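Local coordinates for uncharacterized protein (Staphylococcus aureus subsp. aureus, PDB 3H04) that is of unknown function but probably acts as a serine hydrolase of the alpha/beta-hydrolase superfamily, with a family resemblance to feruloyl esterases, at residues A[46-50]-A[51-55]; A[204-207]-A[208-211]; A[229-232]-A[233-237]. All coordinates share one frame; numbering follows the deposited sequence.

Contact 1: A[46-50]-A[51-55]; sequences NDLSP and QYIDI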
loop_
_atom_site.group_PDB
_atom_site.type_symbol
_atom_site.label_atom_id
_atom_site.label_comp_id
_atom_site.label_asym_id
_atom_site.label_seq_id
_atom_site.Cartn_x
_atom_site.Cartn_y
_atom_site.Cartn_z
ATOM N N ASN A 46 4.737 7.540 7.688
ATOM C CA ASN A 46 4.424 8.971 7.609
ATOM C C ASN A 46 4.978 9.654 6.344
ATOM O O ASN A 46 5.675 10.663 6.454
ATOM C CB ASN A 46 4.895 9.735 8.864
ATOM C CG ASN A 46 6.397 9.653 9.070
ATOM O OD1 ASN A 46 7.053 8.704 8.602
ATOM N ND2 ASN A 46 6.954 10.627 9.769
ATOM N N ASP A 47 4.656 9.103 5.165
ATOM C CA ASP A 47 5.166 9.606 3.878
ATOM C C ASP A 47 4.139 10.400 3.086
ATOM O O ASP A 47 4.452 10.845 1.982
ATOM C CB ASP A 47 5.746 8.491 2.981
ATOM C CG ASP A 47 4.681 7.505 2.455
ATOM O OD1 ASP A 47 3.519 7.531 2.928
ATOM O OD2 ASP A 47 5.025 6.704 1.563
ATOM N N LEU A 48 2.952 10.626 3.658
ATOM C CA LEU A 48 1.899 11.420 3.019
ATOM C C LEU A 48 2.181 12.925 3.199
ATOM O O LEU A 48 2.472 13.343 4.310
ATOM C CB LEU A 48 0.521 11.143 3.655
ATOM C CG LEU A 48 -0.196 9.876 3.202
ATOM C CD1 LEU A 48 -1.486 9.743 3.967
ATOM C CD2 LEU A 48 -0.453 9.925 1.656
ATOM N N SER A 49 2.046 13.736 2.149
ATOM C CA SER A 49 2.141 15.213 2.327
ATOM C C SER A 49 1.100 15.717 3.320
ATOM O O SER A 49 -0.052 15.271 3.317
ATOM C CB SER A 49 1.971 16.013 1.027
ATOM O OG SER A 49 2.622 15.363 -0.077
ATOM N N PRO A 50 1.488 16.703 4.140
ATOM C CA PRO A 50 0.554 17.383 5.045
ATOM C C PRO A 50 -0.734 17.819 4.352
ATOM O O PRO A 50 -1.829 17.766 4.947
ATOM C CB PRO A 50 1.350 18.632 5.479
ATOM C CG PRO A 50 2.772 18.215 5.357
ATOM C CD PRO A 50 2.840 17.293 4.187
ATOM N N GLN A 51 -0.608 18.263 3.108
ATOM C CA GLN A 51 -1.778 18.743 2.352
ATOM C C GLN A 51 -2.801 17.625 2.124
ATOM O O GLN A 51 -4.015 17.871 2.198
ATOM C CB GLN A 51 -1.356 19.375 1.008
ATOM C CG GLN A 51 -0.665 20.695 1.216
ATOM C CD GLN A 51 0.177 21.116 0.038
ATOM O OE1 GLN A 51 1.401 21.168 0.142
ATOM N NE2 GLN A 51 -0.464 21.416 -1.088
ATOM N N TYR A 52 -2.313 16.403 1.882
ATOM C CA TYR A 52 -3.211 15.259 1.676
ATOM C C TYR A 52 -3.850 14.881 2.990
ATOM O O TYR A 52 -5.055 14.558 3.047
ATOM C CB TYR A 52 -2.451 14.075 1.138
ATOM C CG TYR A 52 -1.758 14.335 -0.162
ATOM C CD1 TYR A 52 -2.153 15.363 -1.011
ATOM C CD2 TYR A 52 -0.700 13.540 -0.556
ATOM C CE1 TYR A 52 -1.480 15.598 -2.212
ATOM C CE2 TYR A 52 -0.025 13.776 -1.730
ATOM C CZ TYR A 52 -0.412 14.811 -2.543
ATOM O OH TYR A 52 0.259 15.016 -3.731
ATOM N N ILE A 53 -3.046 14.936 4.056
ATOM C CA ILE A 53 -3.575 14.651 5.372
ATOM C C ILE A 53 -4.683 15.632 5.748
ATOM O O ILE A 53 -5.697 15.243 6.349
ATOM C CB ILE A 53 -2.491 14.666 6.447
ATOM C CG1 ILE A 53 -1.505 13.517 6.217
ATOM C CG2 ILE A 53 -3.136 14.495 7.819
ATOM C CD1 ILE A 53 -0.278 13.537 7.107
ATOM N N ASP A 54 -4.490 16.914 5.449
ATOM C CA ASP A 54 -5.546 17.895 5.744
ATOM C C ASP A 54 -6.860 17.607 5.024
ATOM O O ASP A 54 -7.930 17.705 5.619
ATOM C CB ASP A 54 -5.088 19.312 5.436
ATOM C CG ASP A 54 -4.061 19.812 6.430
ATOM O OD1 ASP A 54 -3.973 19.236 7.531
ATOM O OD2 ASP A 54 -3.338 20.770 6.120
ATOM N N ILE A 55 -6.790 17.237 3.756
ATOM C CA ILE A 55 -8.014 16.840 3.035
ATOM C C ILE A 55 -8.711 15.597 3.651
ATOM O O ILE A 55 -9.938 15.584 3.849
ATOM C CB ILE A 55 -7.696 16.663 1.526
ATOM C CG1 ILE A 55 -7.398 18.046 0.905
ATOM C CG2 ILE A 55 -8.850 15.929 0.742
ATOM C CD1 ILE A 55 -6.581 17.975 -0.356
#
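S49 and Y52 meet at the first turn of helix 50-56, where the chain leaves its loop and starts to coil. The backbone bonds come first. S49, in the N-cap position, offers its carbonyl rather than its hydroxyl: I53 N donates to S49 O at 3.1 Å, in the carbonyl plane, and Y52 N makes a second, weak bond to the same oxygen. One residue on, D54 N reaches P50 O at 2.8 Å. P50 costs the helix nothing here, because amides of the first turn have no preceding helical carbonyl to bond.

The aromatic contact is a CH-pi interaction. S49 CB stands over one face of the Y52 ring, 4.1 Å from its centroid and 18° off the ring normal, displaced toward the rim. The S49 side chain, with OG beside the backbone N (chi1 -39°), lies along the same side of the tyrosine, OG coming within 3.5 Å of CE2.

The apolar contacts belong to L48. Its CD2 arrives at the edge of the Y52 ring, near the ring plane, 4.2 Å from CD2 of the tyrosine. Farther back, L48 CB packs on I53 CG1 at 4.0 Å, so the leucine bridges two residues of the helix.

L48 and I53 also pack on L62 of strand 60-65. Y52 stacks with Y262 of helix 256-273, while its hydroxyl is hydrogen-bonded to D251 O in the loop before that helix; D54 forms a salt bridge with K24. Consistent with an alpha/beta-hydrolase fold, the first turn packs on both strand 60-65 and helix 256-273.

Contact 2: A[204-207]-A[208-211]; sequences DELK and TLPP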
loop_
_atom_site.group_PDB
_atom_site.type_symbol
_atom_site.label_atom_id
_atom_site.label_comp_id
_atom_site.label_asym_id
_atom_site.label_seq_id
_atom_site.Cartn_x
_atom_site.Cartn_y
_atom_site.Cartn_z
ATOM N N ASP A 204 -13.584 -14.463 -7.947
ATOM C CA ASP A 204 -14.772 -14.608 -7.096
ATOM C C ASP A 204 -14.676 -13.799 -5.810
ATOM O O ASP A 204 -15.692 -13.395 -5.255
ATOM C CB ASP A 204 -15.041 -16.075 -6.762
ATOM C CG ASP A 204 -15.829 -16.794 -7.852
ATOM O OD1 ASP A 204 -16.241 -16.127 -8.839
ATOM O OD2 ASP A 204 -16.080 -18.021 -7.699
ATOM N N GLU A 205 -13.441 -13.559 -5.363
ATOM C CA GLU A 205 -13.131 -12.728 -4.235
ATOM C C GLU A 205 -13.170 -11.239 -4.606
ATOM O O GLU A 205 -13.744 -10.447 -3.851
ATOM C CB GLU A 205 -11.734 -13.108 -3.695
ATOM C CG GLU A 205 -11.655 -14.549 -3.220
ATOM C CD GLU A 205 -11.931 -14.678 -1.736
ATOM O OE1 GLU A 205 -12.869 -13.989 -1.229
ATOM O OE2 GLU A 205 -11.185 -15.460 -1.066
ATOM N N LEU A 206 -12.642 -10.879 -5.779
ATOM C CA LEU A 206 -12.731 -9.495 -6.271
ATOM C C LEU A 206 -14.202 -9.038 -6.400
ATOM O O LEU A 206 -14.574 -7.903 -6.058
ATOM C CB LEU A 206 -12.032 -9.370 -7.626
ATOM C CG LEU A 206 -10.507 -9.350 -7.605
ATOM C CD1 LEU A 206 -9.990 -9.371 -9.038
ATOM C CD2 LEU A 206 -10.037 -8.096 -6.844
ATOM N N LYS A 207 -15.030 -9.959 -6.901
ATOM C CA LYS A 207 -16.465 -9.744 -7.077
ATOM C C LYS A 207 -17.204 -9.378 -5.798
ATOM O O LYS A 207 -18.282 -8.814 -5.839
ATOM C CB LYS A 207 -17.114 -11.010 -7.612
ATOM C CG LYS A 207 -16.908 -11.265 -9.073
ATOM C CD LYS A 207 -17.887 -12.363 -9.567
ATOM C CE LYS A 207 -19.338 -11.961 -9.550
ATOM N NZ LYS A 207 -20.160 -12.972 -10.313
ATOM N N THR A 208 -16.643 -9.750 -4.657
ATOM C CA THR A 208 -17.280 -9.464 -3.386
ATOM C C THR A 208 -16.616 -8.336 -2.628
ATOM O O THR A 208 -16.960 -8.107 -1.482
ATOM C CB THR A 208 -17.283 -10.744 -2.491
ATOM O OG1 THR A 208 -15.944 -11.062 -2.148
ATOM C CG2 THR A 208 -17.936 -11.904 -3.236
ATOM N N LEU A 209 -15.658 -7.637 -3.247
ATOM C CA LEU A 209 -14.999 -6.530 -2.549
ATOM C C LEU A 209 -15.937 -5.342 -2.362
ATOM O O LEU A 209 -16.848 -5.146 -3.179
ATOM C CB LEU A 209 -13.726 -6.099 -3.260
ATOM C CG LEU A 209 -12.495 -6.987 -3.197
ATOM C CD1 LEU A 209 -11.382 -6.284 -3.894
ATOM C CD2 LEU A 209 -12.132 -7.321 -1.716
ATOM N N PRO A 210 -15.740 -4.550 -1.278
ATOM C CA PRO A 210 -16.481 -3.298 -1.118
ATOM C C PRO A 210 -16.025 -2.290 -2.195
ATOM O O PRO A 210 -15.156 -2.596 -2.983
ATOM C CB PRO A 210 -16.089 -2.826 0.299
ATOM C CG PRO A 210 -14.721 -3.347 0.471
ATOM C CD PRO A 210 -14.742 -4.710 -0.211
ATOM N N PRO A 211 -16.615 -1.097 -2.251
ATOM C CA PRO A 211 -16.224 -0.238 -3.361
ATOM C C PRO A 211 -14.763 0.152 -3.385
ATOM O O PRO A 211 -14.163 0.426 -2.333
ATOM C CB PRO A 211 -17.089 1.018 -3.156
ATOM C CG PRO A 211 -18.268 0.575 -2.403
ATOM C CD PRO A 211 -17.743 -0.522 -1.499
#
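A type I beta turn from L206 to L209 takes the chain out of the short helix 203-206 and sends it toward strand 212-217. L209 N closes the turn on L206 O at 3.0 Å, the N-H pointing almost straight at the oxygen (165°) although the nitrogen stands well above the carbonyl plane.

T208 holds the preceding carbonyl with two groups at once. Its hydroxyl donates to E205 O, with OG1 2.8 Å from that oxygen, and its own backbone N donates to the same atom at 3.1 Å. Both donors come from one face of the E205 carbonyl plane, the hydroxyl tilted slightly from it and the amide far above it. The hydroxyl reaches that oxygen because OG1 sits between the backbone N and the carbonyl carbon (chi1 66°), folded back over the helix end. The methyl CG2 then lies 3.4 Å from D204 O.

The apolar half of the contact is a leucine pair. L206 and L209 run side by side and point the same way, with CD2 of L206 and CD1 of L209 3.7 Å apart. L209 packs on L111 and A114 of helix 105-116, while L206 meets I201.

Beyond the turn, P211, through its carbonyl, is hydrogen-bonded to the backbone of V122. The arrangement is a helix-to-strand connection, a recurring element of the alpha/beta-hydrolase fold, here feeding one of the parallel strands of its sheet.

Contact 3: A[229-232]-A[233-237]; sequences EHIM and NHVPH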
loop_
_atom_site.group_PDB
_atom_site.type_symbol
_atom_site.label_atom_id
_atom_site.label_comp_id
_atom_site.label_asym_id
_atom_site.label_seq_id
_atom_site.Cartn_x
_atom_site.Cartn_y
_atom_site.Cartn_z
ATOM N N GLU A 229 -6.936 -2.208 -14.356
ATOM C CA GLU A 229 -7.969 -2.712 -15.307
ATOM C C GLU A 229 -8.425 -4.101 -14.871
ATOM O O GLU A 229 -9.617 -4.388 -14.866
ATOM C CB GLU A 229 -7.458 -2.738 -16.751
ATOM C CG GLU A 229 -7.060 -1.381 -17.304
ATOM C CD GLU A 229 -6.265 -1.430 -18.626
ATOM O OE1 GLU A 229 -5.937 -2.525 -19.149
ATOM O OE2 GLU A 229 -5.985 -0.329 -19.129
ATOM N N HIS A 230 -7.494 -4.936 -14.414
ATOM C CA HIS A 230 -7.843 -6.275 -13.888
ATOM C C HIS A 230 -8.858 -6.213 -12.723
ATOM O O HIS A 230 -9.818 -7.005 -12.672
ATOM C CB HIS A 230 -6.610 -7.051 -13.421
ATOM C CG HIS A 230 -6.929 -8.383 -12.798
ATOM N ND1 HIS A 230 -7.488 -9.418 -13.507
ATOM C CD2 HIS A 230 -6.767 -8.843 -11.531
ATOM C CE1 HIS A 230 -7.673 -10.454 -12.709
ATOM N NE2 HIS A 230 -7.228 -10.138 -11.510
ATOM N N ILE A 231 -8.648 -5.276 -11.803
ATOM C CA ILE A 231 -9.547 -5.135 -10.663
ATOM C C ILE A 231 -10.932 -4.682 -11.167
ATOM O O ILE A 231 -11.960 -5.287 -10.833
ATOM C CB ILE A 231 -8.942 -4.160 -9.641
ATOM C CG1 ILE A 231 -7.735 -4.828 -8.983
ATOM C CG2 ILE A 231 -9.936 -3.818 -8.574
ATOM C CD1 ILE A 231 -6.794 -3.891 -8.352
ATOM N N MET A 232 -10.919 -3.716 -12.066
ATOM C CA MET A 232 -12.152 -3.199 -12.681
ATOM C C MET A 232 -12.869 -4.232 -13.535
ATOM O O MET A 232 -14.054 -4.054 -13.842
ATOM C CB MET A 232 -11.834 -1.993 -13.588
ATOM C CG MET A 232 -10.881 -0.993 -12.984
ATOM S SD MET A 232 -11.651 0.561 -12.502
ATOM C CE MET A 232 -11.990 1.193 -14.116
ATOM N N ASN A 233 -12.177 -5.273 -14.001
ATOM C CA ASN A 233 -12.850 -6.398 -14.646
ATOM C C ASN A 233 -13.762 -7.248 -13.735
ATOM O O ASN A 233 -14.505 -8.085 -14.218
ATOM C CB ASN A 233 -11.828 -7.305 -15.363
ATOM C CG ASN A 233 -11.163 -6.619 -16.589
ATOM O OD1 ASN A 233 -11.579 -5.551 -17.060
ATOM N ND2 ASN A 233 -10.103 -7.236 -17.084
ATOM N N HIS A 234 -13.728 -7.042 -12.427
ATOM C CA HIS A 234 -14.461 -7.929 -11.502
ATOM C C HIS A 234 -15.218 -7.253 -10.366
ATOM O O HIS A 234 -16.209 -7.795 -9.914
ATOM C CB HIS A 234 -13.458 -8.932 -10.879
ATOM C CG HIS A 234 -12.896 -9.885 -11.892
ATOM N ND1 HIS A 234 -13.659 -10.891 -12.441
ATOM C CD2 HIS A 234 -11.721 -9.896 -12.565
ATOM C CE1 HIS A 234 -12.955 -11.524 -13.359
ATOM N NE2 HIS A 234 -11.773 -10.948 -13.453
ATOM N N VAL A 235 -14.697 -6.157 -9.813
ATOM C CA VAL A 235 -15.322 -5.566 -8.610
ATOM C C VAL A 235 -16.634 -4.875 -8.954
ATOM O O VAL A 235 -16.793 -4.370 -10.107
ATOM C CB VAL A 235 -14.411 -4.605 -7.790
ATOM C CG1 VAL A 235 -13.134 -5.349 -7.295
ATOM C CG2 VAL A 235 -14.092 -3.321 -8.576
ATOM N N PRO A 236 -17.600 -4.897 -8.002
ATOM C CA PRO A 236 -18.914 -4.413 -8.354
ATOM C C PRO A 236 -19.067 -2.880 -8.359
ATOM O O PRO A 236 -19.957 -2.358 -9.029
ATOM C CB PRO A 236 -19.845 -5.050 -7.284
ATOM C CG PRO A 236 -18.887 -5.468 -6.134
ATOM C CD PRO A 236 -17.617 -5.774 -6.793
ATOM N N HIS A 237 -18.217 -2.186 -7.610
ATOM C CA HIS A 237 -18.298 -0.739 -7.520
ATOM C C HIS A 237 -16.899 -0.187 -7.605
ATOM O O HIS A 237 -16.049 -0.529 -6.734
ATOM C CB HIS A 237 -18.918 -0.322 -6.176
ATOM C CG HIS A 237 -20.230 -0.976 -5.892
ATOM N ND1 HIS A 237 -20.361 -2.025 -5.000
ATOM C CD2 HIS A 237 -21.450 -0.759 -6.395
ATOM C CE1 HIS A 237 -21.621 -2.416 -4.968
ATOM N NE2 HIS A 237 -22.305 -1.664 -5.807
#
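H230, on the last turn of helix 226-232, and H234, in the loop just after it, form an offset edge-to-face pair, the edge of H234 turned toward the face of H230. Their centroids are 5.5 Å apart and the planes stand at 68°. H230 swings to H234 with CG anti to its backbone N (chi1 176°), bringing CE1 within 4.1 Å of H234 CD2. That same CD2 approaches H230 O at 3.5 Å, near the plane of the H234 ring.

Alongside, I231 CG2 packs against V235 CG1 at 3.8 Å.

What positions these side chains is the backbone. I231 O takes two bonds, from H234 N and V235 N, both at 3.0 Å; the valine N-H comes nearly along the carbonyl direction, the histidine's from above the plane. N233 N donates to E229 O at 2.8 Å and only weakly to H230 O.

Outside, L206 touches both histidines, S129 touches H230 and I231, and E229 is bridged to R242 of strand 238-243.

H230 ND1 and H234 NE2 are 4.6 Å apart, not in contact, so a positive charge on one ring would probably make protonation of the other harder.

Overall arrangement
Following the chain from the N terminus, contact 1 comes first, where the loop after strand 30-35 turns into helix 50-56. Contacts 2 and 3 follow in series, each closing the exit of a helix: contact 2 leads into strand 212-217 and contact 3 into strand 238-243. None of the three nests in or crosses another along the chain. Contact 1 lies apart, its centre 28 Å from those of the other two. Contacts 2 and 3 are only 8 Å apart between centres and touch, L206 O meeting V235 CG1 at 3.2 Å and K207 O meeting P236 CD at 3.3 Å. Together these two join the approaches to neighbouring parallel strands at one edge of the sheet, where 238-243 is the outermost strand.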